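TetR family transcriptional regulator (Rhodococcus erythropolis, PDB 4ZA6) acts as a TetR-family transcriptional repressor (QsdR) that probably controls qsdA and, through it, the degradation of N-acylhomoserine lactone quorum-sensing signals. Local coordinates at residues S68-Q73 with L79-R84; P75-D80 with A125-S130; G147-R152 with A178-V183; E60-K65 with M86-S91. All blocks are in the same frame, centred on the assembly; numbering follows the deposited sequence.

Contact 1 of 4, residues S68-Q73 with L79-R84; sequences SQASGQ and LDVFGR
Asp80 receives the backbone of Ser71 where a short turn joins helix 47-69 to helix 74-90, making the two a helical hairpin of the TetR fold. Ala70 is the first residue to leave helical geometry, and the chain then swings over the side of the second helix. With CG anti to the backbone N (chi1 -166°), Asp80 extends its carboxylate toward the turn. The Ser71 N-H meets Asp80 OD2 almost head-on along the C-O axis, N to OD2 2.7 Å at 170°. This short, straight bond fixes the path of the chain just after the helix. Beneath it Ala70 CB is pressed against Val81 CG2 at 3.5 Å, closer than usual for two methyl groups. Arg84, one helical turn beyond Asp80, runs extended from CG to NE and lays one face of its guanidinium against the end of helix 47-69. Gln69 O stands 3.3 Å above that plane toward its rim, and the angle is too poor for a hydrogen bond. The Gln69 side chain crosses the arginine at about a right angle, its CB 3.6 Å from Arg84 NH1. Within the helix, Arg84 NE makes a long, weak salt bridge to Asp80 OD1 (3.4 Å). With an alanine here, the Asp80 carboxylate would probably lose its charged neighbour and a bridging water one of its partners, while the Gln69 carbonyl would be uncovered. That water accepts from Arg84 NH2 at 3.0 Å, gives a proton to Asp80 OD2, and lies 2.8 Å from Ser71 OG.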
loop_
_atom_site.group_PDB
_atom_site.type_symbol
_atom_site.label_atom_id
_atom_site.label_comp_id
_atom_site.label_asym_id
_atom_site.label_seq_id
_atom_site.Cartn_x
_atom_site.Cartn_y
_atom_site.Cartn_z
ATOM N N SER A 68 -4.454 -14.587 -1.218
ATOM C CA SER A 68 -5.052 -15.773 -1.840
ATOM C C SER A 68 -3.968 -16.691 -2.440
ATOM O O SER A 68 -4.177 -17.898 -2.521
ATOM C CB SER A 68 -6.085 -15.370 -2.896
ATOM O OG SER A 68 -5.494 -14.709 -4.005
ATOM N N GLN A 69 -2.805 -16.118 -2.833
ATOM C CA GLN A 69 -1.706 -16.872 -3.459
ATOM C C GLN A 69 -0.614 -17.348 -2.494
ATOM O O GLN A 69 0.114 -18.290 -2.818
ATOM C CB GLN A 69 -1.119 -16.091 -4.650
ATOM C CG GLN A 69 -2.101 -16.037 -5.838
ATOM C CD GLN A 69 -1.673 -15.219 -7.032
ATOM O OE1 GLN A 69 -2.186 -15.395 -8.144
ATOM N NE2 GLN A 69 -0.784 -14.264 -6.829
ATOM N N ALA A 70 -0.521 -16.742 -1.306
ATOM C CA ALA A 70 0.492 -17.133 -0.310
ATOM C C ALA A 70 0.308 -18.542 0.244
ATOM O O ALA A 70 -0.821 -19.005 0.395
ATOM C CB ALA A 70 0.552 -16.127 0.824
ATOM N N SER A 71 1.436 -19.198 0.567
ATOM C CA SER A 71 1.525 -20.559 1.075
ATOM C C SER A 71 1.681 -20.596 2.586
ATOM O O SER A 71 2.219 -19.663 3.184
ATOM C CB SER A 71 2.740 -21.268 0.469
ATOM O OG SER A 71 2.916 -21.090 -0.926
ATOM N N GLY A 72 1.300 -21.732 3.156
ATOM C CA GLY A 72 1.473 -22.056 4.567
ATOM C C GLY A 72 0.552 -21.374 5.549
ATOM O O GLY A 72 -0.518 -20.896 5.173
ATOM N N GLN A 73 0.953 -21.386 6.829
ATOM C CA GLN A 73 0.193 -20.807 7.942
ATOM C C GLN A 73 1.142 -20.031 8.850
ATOM O O GLN A 73 2.354 -20.119 8.689
ATOM C CB GLN A 73 -0.488 -21.929 8.754
ATOM C CG GLN A 73 -1.722 -22.509 8.063
ATOM C CD GLN A 73 -1.613 -23.982 7.752
ATOM O OE1 GLN A 73 -0.528 -24.584 7.770
ATOM N NE2 GLN A 73 -2.743 -24.586 7.405
ATOM N N LEU A 79 4.942 -13.916 6.237
ATOM C CA LEU A 79 6.165 -13.596 5.525
ATOM C C LEU A 79 5.977 -13.725 4.019
ATOM O O LEU A 79 6.415 -12.848 3.275
ATOM C CB LEU A 79 7.359 -14.424 6.021
ATOM C CG LEU A 79 7.999 -13.949 7.332
ATOM C CD1 LEU A 79 9.023 -14.993 7.842
ATOM C CD2 LEU A 79 8.750 -12.645 7.150
ATOM N N ASP A 80 5.285 -14.762 3.581
ATOM C CA ASP A 80 5.016 -14.959 2.161
ATOM C C ASP A 80 4.141 -13.844 1.569
ATOM O O ASP A 80 4.430 -13.364 0.473
ATOM C CB ASP A 80 4.380 -16.328 1.917
ATOM C CG ASP A 80 4.376 -16.746 0.463
ATOM O OD1 ASP A 80 5.218 -16.233 -0.313
ATOM O OD2 ASP A 80 3.607 -17.636 0.120
ATOM N N VAL A 81 3.066 -13.453 2.269
ATOM C CA VAL A 81 2.159 -12.376 1.800
ATOM C C VAL A 81 2.976 -11.086 1.606
ATOM O O VAL A 81 2.896 -10.483 0.539
ATOM C CB VAL A 81 0.979 -12.141 2.783
ATOM C CG1 VAL A 81 0.250 -10.830 2.490
ATOM C CG2 VAL A 81 0.003 -13.320 2.768
ATOM N N PHE A 82 3.788 -10.700 2.618
ATOM C CA PHE A 82 4.600 -9.465 2.570
ATOM C C PHE A 82 5.637 -9.460 1.491
ATOM O O PHE A 82 5.829 -8.425 0.860
ATOM C CB PHE A 82 5.223 -9.130 3.938
ATOM C CG PHE A 82 4.287 -8.281 4.754
ATOM C CD1 PHE A 82 4.340 -6.891 4.679
ATOM C CD2 PHE A 82 3.312 -8.865 5.551
ATOM C CE1 PHE A 82 3.443 -6.103 5.393
ATOM C CE2 PHE A 82 2.395 -8.073 6.247
ATOM C CZ PHE A 82 2.474 -6.699 6.166
ATOM N N GLY A 83 6.310 -10.595 1.297
ATOM C CA GLY A 83 7.299 -10.747 0.241
ATOM C C GLY A 83 6.655 -10.544 -1.119
ATOM O O GLY A 83 7.172 -9.789 -1.945
ATOM N N ARG A 84 5.477 -11.182 -1.335
ATOM C CA ARG A 84 4.683 -11.086 -2.564
ATOM C C ARG A 84 4.237 -9.654 -2.835
ATOM O O ARG A 84 4.398 -9.170 -3.969
ATOM C CB ARG A 84 3.458 -12.004 -2.496
ATOM C CG ARG A 84 3.770 -13.459 -2.780
ATOM C CD ARG A 84 2.555 -14.339 -2.571
ATOM N NE ARG A 84 2.907 -15.746 -2.748
ATOM C CZ ARG A 84 2.866 -16.381 -3.911
ATOM N NH1 ARG A 84 2.483 -15.741 -5.010
ATOM N NH2 ARG A 84 3.212 -17.657 -3.987
HETATM O O HOH W 1 4.844 -19.426 -2.124
#

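Contact 2 of 4, residues P75-D80 with A125-S130; sequences PEYILD and AEILQS
Ile78 and Tyr77 of helix 74-90 pack against Ile127 and Leu128 of helix 115-133. The two helices run nearly antiparallel at this point, their local axes 10.7 Å apart at closest and their directions 159° apart, within the all-helical C-terminal domain of the TetR fold. Ile127 and Ile78 lie opposite each other, with CA atoms 7.4 Å apart. Ile127 has CG2 anti to its backbone N and CG1 beside that nitrogen (chi1 -73°), and it is the CG2 methyl that reaches across, 3.8 Å from Ile78 CG1. The two isoleucines slide past each other in opposite directions instead of meeting end to end. The same methyl also comes to the rim of the Tyr77 ring, near the ring plane, 4.2 Å from Tyr77 CE2. The phenol oxygen beyond that rim is held elsewhere, by a hydrogen bond to Met67 O of helix 47-69, and Ile127 itself also packs on Tyr63 and Met67 of that helix. Next comes Leu128, whose CB leaves the backbone to one side while its branch turns inward. Its CD2 lies 3.8 Å from Ile78 CD1, and the two side chains cross at about a right angle; Leu128 also reaches Pro143 and Leu146. Two residues later, Ser130 OG folds back on its own helix to donate to Ile127 O at 2.9 Å. No hydrogen bond or ion pair joins the two segments, so the pairing here rests on the fit of buried hydrocarbon branches, with the tyrosine adding only the edge of its ring.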
loop_
_atom_site.group_PDB
_atom_site.type_symbol
_atom_site.label_atom_id
_atom_site.label_comp_id
_atom_site.label_asym_id
_atom_site.label_seq_id
_atom_site.Cartn_x
_atom_site.Cartn_y
_atom_site.Cartn_z
ATOM N N PRO A 75 3.488 -17.401 10.952
ATOM C CA PRO A 75 4.520 -16.450 10.497
ATOM C C PRO A 75 5.076 -16.729 9.103
ATOM O O PRO A 75 5.434 -15.793 8.423
ATOM C CB PRO A 75 5.602 -16.557 11.567
ATOM C CG PRO A 75 4.907 -17.145 12.771
ATOM C CD PRO A 75 3.910 -18.089 12.190
ATOM N N GLU A 76 5.100 -17.985 8.664
ATOM C CA GLU A 76 5.593 -18.309 7.322
ATOM C C GLU A 76 4.643 -17.792 6.226
ATOM O O GLU A 76 5.112 -17.324 5.182
ATOM C CB GLU A 76 5.934 -19.810 7.170
ATOM C CG GLU A 76 5.115 -20.770 8.007
ATOM C CD GLU A 76 5.640 -21.171 9.369
ATOM O OE1 GLU A 76 6.500 -22.078 9.438
ATOM O OE2 GLU A 76 5.145 -20.617 10.375
ATOM N N TYR A 77 3.319 -17.813 6.501
ATOM C CA TYR A 77 2.284 -17.299 5.582
ATOM C C TYR A 77 2.362 -15.788 5.536
ATOM O O TYR A 77 2.283 -15.217 4.447
ATOM C CB TYR A 77 0.877 -17.767 6.009
ATOM C CG TYR A 77 -0.276 -17.098 5.290
ATOM C CD1 TYR A 77 -0.721 -17.566 4.058
ATOM C CD2 TYR A 77 -0.944 -16.017 5.859
ATOM C CE1 TYR A 77 -1.790 -16.961 3.401
ATOM C CE2 TYR A 77 -2.018 -15.408 5.213
ATOM C CZ TYR A 77 -2.430 -15.877 3.978
ATOM O OH TYR A 77 -3.486 -15.282 3.335
ATOM N N ILE A 78 2.491 -15.130 6.717
ATOM C CA ILE A 78 2.575 -13.673 6.817
ATOM C C ILE A 78 3.808 -13.198 6.067
ATOM O O ILE A 78 3.724 -12.248 5.298
ATOM C CB ILE A 78 2.560 -13.201 8.296
ATOM C CG1 ILE A 78 1.212 -13.564 8.981
ATOM C CG2 ILE A 78 2.841 -11.695 8.389
ATOM C CD1 ILE A 78 1.306 -13.796 10.507
ATOM N N LEU A 79 4.942 -13.916 6.237
ATOM C CA LEU A 79 6.165 -13.596 5.525
ATOM C C LEU A 79 5.977 -13.725 4.019
ATOM O O LEU A 79 6.415 -12.848 3.275
ATOM C CB LEU A 79 7.359 -14.424 6.021
ATOM C CG LEU A 79 7.999 -13.949 7.332
ATOM C CD1 LEU A 79 9.023 -14.993 7.842
ATOM C CD2 LEU A 79 8.750 -12.645 7.150
ATOM N N ASP A 80 5.285 -14.762 3.581
ATOM C CA ASP A 80 5.016 -14.959 2.161
ATOM C C ASP A 80 4.141 -13.844 1.569
ATOM O O ASP A 80 4.430 -13.364 0.473
ATOM C CB ASP A 80 4.380 -16.328 1.917
ATOM C CG ASP A 80 4.376 -16.746 0.463
ATOM O OD1 ASP A 80 5.218 -16.233 -0.313
ATOM O OD2 ASP A 80 3.607 -17.636 0.120
ATOM N N ALA A 125 -3.622 -6.164 10.011
ATOM C CA ALA A 125 -4.338 -6.465 11.255
ATOM C C ALA A 125 -5.314 -7.654 11.048
ATOM O O ALA A 125 -5.411 -8.530 11.897
ATOM C CB ALA A 125 -5.110 -5.221 11.717
ATOM N N GLU A 126 -6.012 -7.670 9.917
ATOM C CA GLU A 126 -6.963 -8.718 9.516
ATOM C C GLU A 126 -6.219 -10.063 9.304
ATOM O O GLU A 126 -6.689 -11.116 9.765
ATOM C CB GLU A 126 -7.705 -8.263 8.254
ATOM C CG GLU A 126 -8.704 -9.267 7.704
ATOM C CD GLU A 126 -9.037 -9.062 6.241
ATOM O OE1 GLU A 126 -9.011 -7.902 5.765
ATOM O OE2 GLU A 126 -9.355 -10.070 5.574
ATOM N N ILE A 127 -5.066 -10.016 8.623
ATOM C CA ILE A 127 -4.196 -11.178 8.378
ATOM C C ILE A 127 -3.739 -11.754 9.737
ATOM O O ILE A 127 -3.810 -12.967 9.954
ATOM C CB ILE A 127 -2.987 -10.821 7.469
ATOM C CG1 ILE A 127 -3.430 -10.609 6.010
ATOM C CG2 ILE A 127 -1.902 -11.912 7.538
ATOM C CD1 ILE A 127 -2.552 -9.602 5.213
ATOM N N LEU A 128 -3.288 -10.879 10.642
ATOM C CA LEU A 128 -2.842 -11.265 11.979
ATOM C C LEU A 128 -3.960 -11.897 12.783
ATOM O O LEU A 128 -3.755 -12.963 13.371
ATOM C CB LEU A 128 -2.237 -10.074 12.743
ATOM C CG LEU A 128 -0.946 -9.495 12.168
ATOM C CD1 LEU A 128 -0.533 -8.239 12.903
ATOM C CD2 LEU A 128 0.179 -10.519 12.168
ATOM N N GLN A 129 -5.157 -11.285 12.764
ATOM C CA GLN A 129 -6.309 -11.789 13.507
ATOM C C GLN A 129 -6.738 -13.152 12.991
ATOM O O GLN A 129 -7.021 -14.021 13.804
ATOM C CB GLN A 129 -7.477 -10.790 13.478
ATOM C CG GLN A 129 -8.679 -11.197 14.347
ATOM C CD GLN A 129 -8.367 -11.221 15.826
ATOM O OE1 GLN A 129 -8.314 -12.280 16.465
ATOM N NE2 GLN A 129 -8.150 -10.052 16.404
ATOM N N SER A 130 -6.765 -13.353 11.664
ATOM C CA SER A 130 -7.153 -14.649 11.088
ATOM C C SER A 130 -6.163 -15.734 11.479
ATOM O O SER A 130 -6.590 -16.835 11.813
ATOM C CB SER A 130 -7.372 -14.566 9.576
ATOM O OG SER A 130 -6.182 -14.298 8.849
#

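Contact 3 of 4, residues G147-R152 with A178-V183; sequences GEALVR and ALLLGV
Near the C-terminal end of helix 170-181, which finishes in a Schellman motif, Leu180 packs onto Ala149 and Leu150 of helix 143-158. These are the last two helices of the TetR-type C-terminal domain, the pair that in many relatives builds the dimer interface; the assembly described here contains one chain. The closest CA atoms, those of Leu150 and Leu180, are 7.4 Å apart, and the contact is entirely apolar. Leu180 CB points at the other helix, and the CD2 methyl does most of the touching. It meets Leu150 CD2 at 3.6 Å and Ala149 CB at 3.9 Å, sitting over two consecutive residues of one helical turn. The chi1 of Leu180, -140°, departs from the usual staggered positions, a less relaxed conformation on a side chain that is only partly covered. Leu150 comes the other way: CG sits beside the backbone N and anti to the carbonyl carbon (chi1 -77°), which sends the isobutyl branch across the interface until CD2 also lies 3.8 Å from Leu180 CB. The two leucines thus cross obliquely, the CD2 methyl of Leu150 lying against the stem of Leu180. Leu146 and Ile153 of helix 143-158 extend the apolar surface under Leu180, while Thr124 of helix 115-133 packs against Leu150. Leu181, next along, also packs on Pro75 and Ile78 of helix 74-90. The chain then leaves the helix at Gly182, with positive phi (77°), and two backbone bonds close the end: Gly182 N to Leu179 O at 3.2 Å and Val183 N to Ala178 O at 2.9 Å.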
loop_
_atom_site.group_PDB
_atom_site.type_symbol
_atom_site.label_atom_id
_atom_site.label_comp_id
_atom_site.label_asym_id
_atom_site.label_seq_id
_atom_site.Cartn_x
_atom_site.Cartn_y
_atom_site.Cartn_z
ATOM N N GLY A 147 0.012 -4.682 13.170
ATOM C CA GLY A 147 -0.243 -4.368 11.763
ATOM C C GLY A 147 0.332 -3.010 11.398
ATOM O O GLY A 147 1.050 -2.885 10.409
ATOM N N GLU A 148 0.052 -1.984 12.220
ATOM C CA GLU A 148 0.595 -0.636 12.049
ATOM C C GLU A 148 2.138 -0.661 12.155
ATOM O O GLU A 148 2.814 -0.039 11.333
ATOM C CB GLU A 148 -0.042 0.327 13.083
ATOM C CG GLU A 148 0.542 1.730 13.106
ATOM C CD GLU A 148 0.315 2.633 11.908
ATOM O OE1 GLU A 148 -0.494 2.283 11.021
ATOM O OE2 GLU A 148 0.938 3.717 11.877
ATOM N N ALA A 149 2.684 -1.427 13.128
ATOM C CA ALA A 149 4.132 -1.549 13.343
ATOM C C ALA A 149 4.837 -2.200 12.144
ATOM O O ALA A 149 5.876 -1.707 11.721
ATOM C CB ALA A 149 4.412 -2.337 14.608
ATOM N N LEU A 150 4.254 -3.281 11.594
ATOM C CA LEU A 150 4.797 -3.990 10.431
ATOM C C LEU A 150 4.882 -3.043 9.228
ATOM O O LEU A 150 5.925 -2.972 8.597
ATOM C CB LEU A 150 3.947 -5.240 10.061
ATOM C CG LEU A 150 4.097 -6.531 10.915
ATOM C CD1 LEU A 150 3.374 -7.697 10.270
ATOM C CD2 LEU A 150 5.562 -6.950 11.070
ATOM N N VAL A 151 3.809 -2.275 8.958
ATOM C CA VAL A 151 3.747 -1.325 7.843
ATOM C C VAL A 151 4.812 -0.236 8.018
ATOM O O VAL A 151 5.566 0.041 7.072
ATOM C CB VAL A 151 2.313 -0.722 7.724
ATOM C CG1 VAL A 151 2.263 0.483 6.766
ATOM C CG2 VAL A 151 1.329 -1.796 7.292
ATOM N N ARG A 152 4.860 0.384 9.207
ATOM C CA ARG A 152 5.819 1.466 9.505
ATOM C C ARG A 152 7.282 1.045 9.363
ATOM O O ARG A 152 8.092 1.861 8.938
ATOM C CB ARG A 152 5.601 2.029 10.917
ATOM C CG ARG A 152 4.272 2.775 11.128
ATOM C CD ARG A 152 4.230 4.135 10.479
ATOM N NE ARG A 152 5.175 5.057 11.117
ATOM C CZ ARG A 152 5.455 6.265 10.644
ATOM N NH1 ARG A 152 4.899 6.686 9.517
ATOM N NH2 ARG A 152 6.312 7.052 11.280
ATOM N N ALA A 178 9.855 -10.789 10.592
ATOM C CA ALA A 178 10.219 -12.001 11.350
ATOM C C ALA A 178 10.490 -11.644 12.820
ATOM O O ALA A 178 9.871 -12.215 13.704
ATOM C CB ALA A 178 11.460 -12.640 10.753
ATOM N N LEU A 179 11.369 -10.645 13.061
ATOM C CA LEU A 179 11.717 -10.146 14.398
ATOM C C LEU A 179 10.495 -9.663 15.147
ATOM O O LEU A 179 10.345 -9.986 16.314
ATOM C CB LEU A 179 12.751 -9.015 14.274
ATOM C CG LEU A 179 13.195 -8.319 15.547
ATOM C CD1 LEU A 179 14.138 -9.214 16.391
ATOM C CD2 LEU A 179 13.847 -6.993 15.218
ATOM N N LEU A 180 9.594 -8.930 14.479
ATOM C CA LEU A 180 8.363 -8.476 15.114
ATOM C C LEU A 180 7.445 -9.658 15.491
ATOM O O LEU A 180 6.779 -9.608 16.517
ATOM C CB LEU A 180 7.613 -7.496 14.207
ATOM C CG LEU A 180 6.997 -6.331 14.959
ATOM C CD1 LEU A 180 7.848 -5.099 14.843
ATOM C CD2 LEU A 180 5.565 -6.067 14.512
ATOM N N LEU A 181 7.442 -10.722 14.682
ATOM C CA LEU A 181 6.617 -11.911 14.921
ATOM C C LEU A 181 7.266 -12.908 15.908
ATOM O O LEU A 181 6.662 -13.928 16.241
ATOM C CB LEU A 181 6.324 -12.628 13.591
ATOM C CG LEU A 181 5.581 -11.875 12.487
ATOM C CD1 LEU A 181 5.467 -12.733 11.234
ATOM C CD2 LEU A 181 4.226 -11.359 12.939
ATOM N N GLY A 182 8.503 -12.647 16.312
ATOM C CA GLY A 182 9.229 -13.524 17.214
ATOM C C GLY A 182 9.781 -14.772 16.539
ATOM O O GLY A 182 9.962 -15.787 17.208
ATOM N N VAL A 183 10.047 -14.720 15.218
ATOM C CA VAL A 183 10.612 -15.870 14.473
ATOM C C VAL A 183 11.986 -15.563 13.878
ATOM O O VAL A 183 12.365 -14.411 13.762
ATOM C CB VAL A 183 9.662 -16.496 13.417
ATOM C CG1 VAL A 183 8.421 -17.078 14.072
ATOM C CG2 VAL A 183 9.312 -15.512 12.305
#

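Contact 4 of 4, residues E60-K65 with M86-S91; sequences ERTYRK and MRSVES
The backbones of segments 60-65 and 86-91 come nearest at Thr62 and Ser88, whose CA atoms are 7.4 Å apart on two helices. Both residues direct CB toward the opposite helix, yet they meet lightly. Thr62 offers its methyl: with CG2 anti to the backbone N and OG1 beside it (chi1 -62°), the methyl is the branch presented to the opposite helix, and the hydroxyl turns back along its own helix to a hydrogen bond with Ala58 O. Ser88 CB and OG both lie 4.0 Å from Thr62 CG2, and no hydrogen bond links the two hydroxyl side chains. Val89 CG2, at 4.4 Å from the same methyl, adds a looser apolar neighbour, and Val89 also packs on Leu158 and Tyr159. Helix 47-69 is the long helix that in TetR-family proteins connects the DNA-binding helices to the regulatory domain; here it runs beside helix 74-90. A bound 2-methyl-2,4-pentanediol, probably from the crystallisation liquor but of a kind that often marks a pocket, lies about 3 Å from the Thr62 side chain at its nearest atom. Along segment 60-65, away from Ser88, Arg64 NH2 donates to Glu60 OE2 at 3.1 Å with an angle of 157°. The carboxylate oxygen lies near the guanidinium plane and uses its anti lone pair, while Arg64 NH1 forms a salt bridge to Glu126 OE1 of helix 115-133.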
loop_
_atom_site.group_PDB
_atom_site.type_symbol
_atom_site.label_atom_id
_atom_site.label_comp_id
_atom_site.label_asym_id
_atom_site.label_seq_id
_atom_site.Cartn_x
_atom_site.Cartn_y
_atom_site.Cartn_z
ATOM N N GLU A 60 -4.813 -2.320 -1.628
ATOM C CA GLU A 60 -5.763 -3.348 -1.169
ATOM C C GLU A 60 -5.821 -4.485 -2.150
ATOM O O GLU A 60 -5.661 -5.624 -1.739
ATOM C CB GLU A 60 -7.157 -2.733 -0.916
ATOM C CG GLU A 60 -8.241 -3.746 -0.579
ATOM C CD GLU A 60 -9.430 -3.157 0.160
ATOM O OE1 GLU A 60 -9.761 -1.972 -0.074
ATOM O OE2 GLU A 60 -10.022 -3.880 0.994
ATOM N N ARG A 61 -5.986 -4.188 -3.462
ATOM C CA ARG A 61 -5.996 -5.219 -4.523
ATOM C C ARG A 61 -4.712 -6.075 -4.509
ATOM O O ARG A 61 -4.787 -7.292 -4.623
ATOM C CB ARG A 61 -6.201 -4.580 -5.902
ATOM C CG ARG A 61 -7.629 -4.031 -6.107
ATOM C CD ARG A 61 -7.898 -3.628 -7.555
ATOM N NE ARG A 61 -6.986 -2.580 -8.051
ATOM C CZ ARG A 61 -7.229 -1.277 -7.997
ATOM N NH1 ARG A 61 -8.349 -0.826 -7.447
ATOM N NH2 ARG A 61 -6.358 -0.414 -8.499
ATOM N N THR A 62 -3.550 -5.448 -4.287
ATOM C CA THR A 62 -2.243 -6.122 -4.207
ATOM C C THR A 62 -2.208 -7.094 -3.026
ATOM O O THR A 62 -1.832 -8.260 -3.207
ATOM C CB THR A 62 -1.116 -5.074 -4.180
ATOM O OG1 THR A 62 -1.199 -4.358 -5.401
ATOM C CG2 THR A 62 0.287 -5.693 -4.050
ATOM N N TYR A 63 -2.634 -6.622 -1.835
ATOM C CA TYR A 63 -2.686 -7.413 -0.595
ATOM C C TYR A 63 -3.613 -8.628 -0.741
ATOM O O TYR A 63 -3.244 -9.729 -0.339
ATOM C CB TYR A 63 -3.197 -6.535 0.558
ATOM C CG TYR A 63 -2.115 -5.967 1.449
ATOM C CD1 TYR A 63 -1.652 -6.673 2.558
ATOM C CD2 TYR A 63 -1.618 -4.687 1.242
ATOM C CE1 TYR A 63 -0.666 -6.147 3.397
ATOM C CE2 TYR A 63 -0.615 -4.161 2.057
ATOM C CZ TYR A 63 -0.175 -4.876 3.161
ATOM O OH TYR A 63 0.810 -4.361 3.976
ATOM N N ARG A 64 -4.825 -8.416 -1.291
ATOM C CA ARG A 64 -5.846 -9.451 -1.471
ATOM C C ARG A 64 -5.364 -10.550 -2.385
ATOM O O ARG A 64 -5.657 -11.716 -2.143
ATOM C CB ARG A 64 -7.154 -8.844 -2.022
ATOM C CG ARG A 64 -7.776 -7.762 -1.122
ATOM C CD ARG A 64 -8.525 -8.320 0.067
ATOM N NE ARG A 64 -9.108 -7.259 0.891
ATOM C CZ ARG A 64 -9.201 -7.327 2.210
ATOM N NH1 ARG A 64 -8.745 -8.387 2.859
ATOM N NH2 ARG A 64 -9.734 -6.326 2.895
ATOM N N LYS A 65 -4.651 -10.183 -3.452
ATOM C CA LYS A 65 -4.100 -11.144 -4.406
ATOM C C LYS A 65 -3.016 -11.946 -3.692
ATOM O O LYS A 65 -3.066 -13.169 -3.694
ATOM C CB LYS A 65 -3.541 -10.416 -5.648
ATOM C CG LYS A 65 -3.095 -11.366 -6.762
ATOM C CD LYS A 65 -2.473 -10.627 -7.928
ATOM C CE LYS A 65 -1.959 -11.571 -8.990
ATOM N NZ LYS A 65 -1.353 -10.846 -10.139
ATOM N N MET A 86 5.489 -6.792 -1.545
ATOM C CA MET A 86 6.657 -5.936 -1.797
ATOM C C MET A 86 7.272 -6.096 -3.183
ATOM O O MET A 86 7.620 -5.097 -3.814
ATOM C CB MET A 86 7.700 -6.078 -0.698
ATOM C CG MET A 86 7.226 -5.510 0.606
ATOM S SD MET A 86 8.554 -5.402 1.813
ATOM C CE MET A 86 8.576 -7.097 2.453
ATOM N N ARG A 87 7.383 -7.339 -3.663
ATOM C CA ARG A 87 7.927 -7.615 -4.987
ATOM C C ARG A 87 6.976 -7.181 -6.084
ATOM O O ARG A 87 7.440 -6.740 -7.132
ATOM C CB ARG A 87 8.352 -9.082 -5.117
ATOM C CG ARG A 87 9.587 -9.372 -4.287
ATOM C CD ARG A 87 10.135 -10.771 -4.485
ATOM N NE ARG A 87 9.647 -11.661 -3.437
ATOM C CZ ARG A 87 10.355 -12.053 -2.381
ATOM N NH1 ARG A 87 11.623 -11.693 -2.249
ATOM N NH2 ARG A 87 9.809 -12.840 -1.469
ATOM N N SER A 88 5.641 -7.229 -5.821
ATOM C CA SER A 88 4.633 -6.777 -6.788
ATOM C C SER A 88 4.702 -5.248 -6.926
ATOM O O SER A 88 4.659 -4.718 -8.031
ATOM C CB SER A 88 3.237 -7.218 -6.362
ATOM O OG SER A 88 2.281 -6.745 -7.295
ATOM N N VAL A 89 4.861 -4.559 -5.812
ATOM C CA VAL A 89 5.003 -3.100 -5.771
ATOM C C VAL A 89 6.320 -2.687 -6.473
ATOM O O VAL A 89 6.302 -1.777 -7.295
ATOM C CB VAL A 89 4.919 -2.564 -4.334
ATOM C CG1 VAL A 89 5.314 -1.079 -4.263
ATOM C CG2 VAL A 89 3.526 -2.778 -3.759
ATOM N N GLU A 90 7.432 -3.386 -6.184
ATOM C CA GLU A 90 8.738 -3.125 -6.809
ATOM C C GLU A 90 8.688 -3.257 -8.363
ATOM O O GLU A 90 9.321 -2.464 -9.060
ATOM C CB GLU A 90 9.806 -4.055 -6.187
ATOM C CG GLU A 90 11.229 -3.838 -6.679
ATOM C CD GLU A 90 12.206 -4.947 -6.318
ATOM O OE1 GLU A 90 11.804 -6.134 -6.325
ATOM O OE2 GLU A 90 13.386 -4.626 -6.047
ATOM N N SER A 91 7.915 -4.230 -8.891
ATOM C CA SER A 91 7.814 -4.442 -10.342
ATOM C C SER A 91 6.697 -3.632 -11.023
ATOM O O SER A 91 6.432 -3.835 -12.212
ATOM C CB SER A 91 7.689 -5.935 -10.652
ATOM O OG SER A 91 6.419 -6.446 -10.270
#

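In the fold
Helix 74-90 is shared by contacts 1, 2 and 4. Contacts 1 and 4 join it to helix 47-69, with centres about 11 Å apart, contact 1 nested near the turn of the hairpin that contact 4 spans more widely. Contact 2, centred about 8 Å from contact 1, brings in helix 115-133, and contact 3, its centre about 10 Å from that of contact 2, pairs helices 143-158 and 170-181 later in the chain. Pro75 and Ile78 packing on Leu181 tie contacts 2 and 3 together, and Tyr63 touches Phe82, Ile127 and Val151. The connecting helix is thereby packed into the C-terminal domain, consistent with coupling between the two parts of a TetR-type repressor.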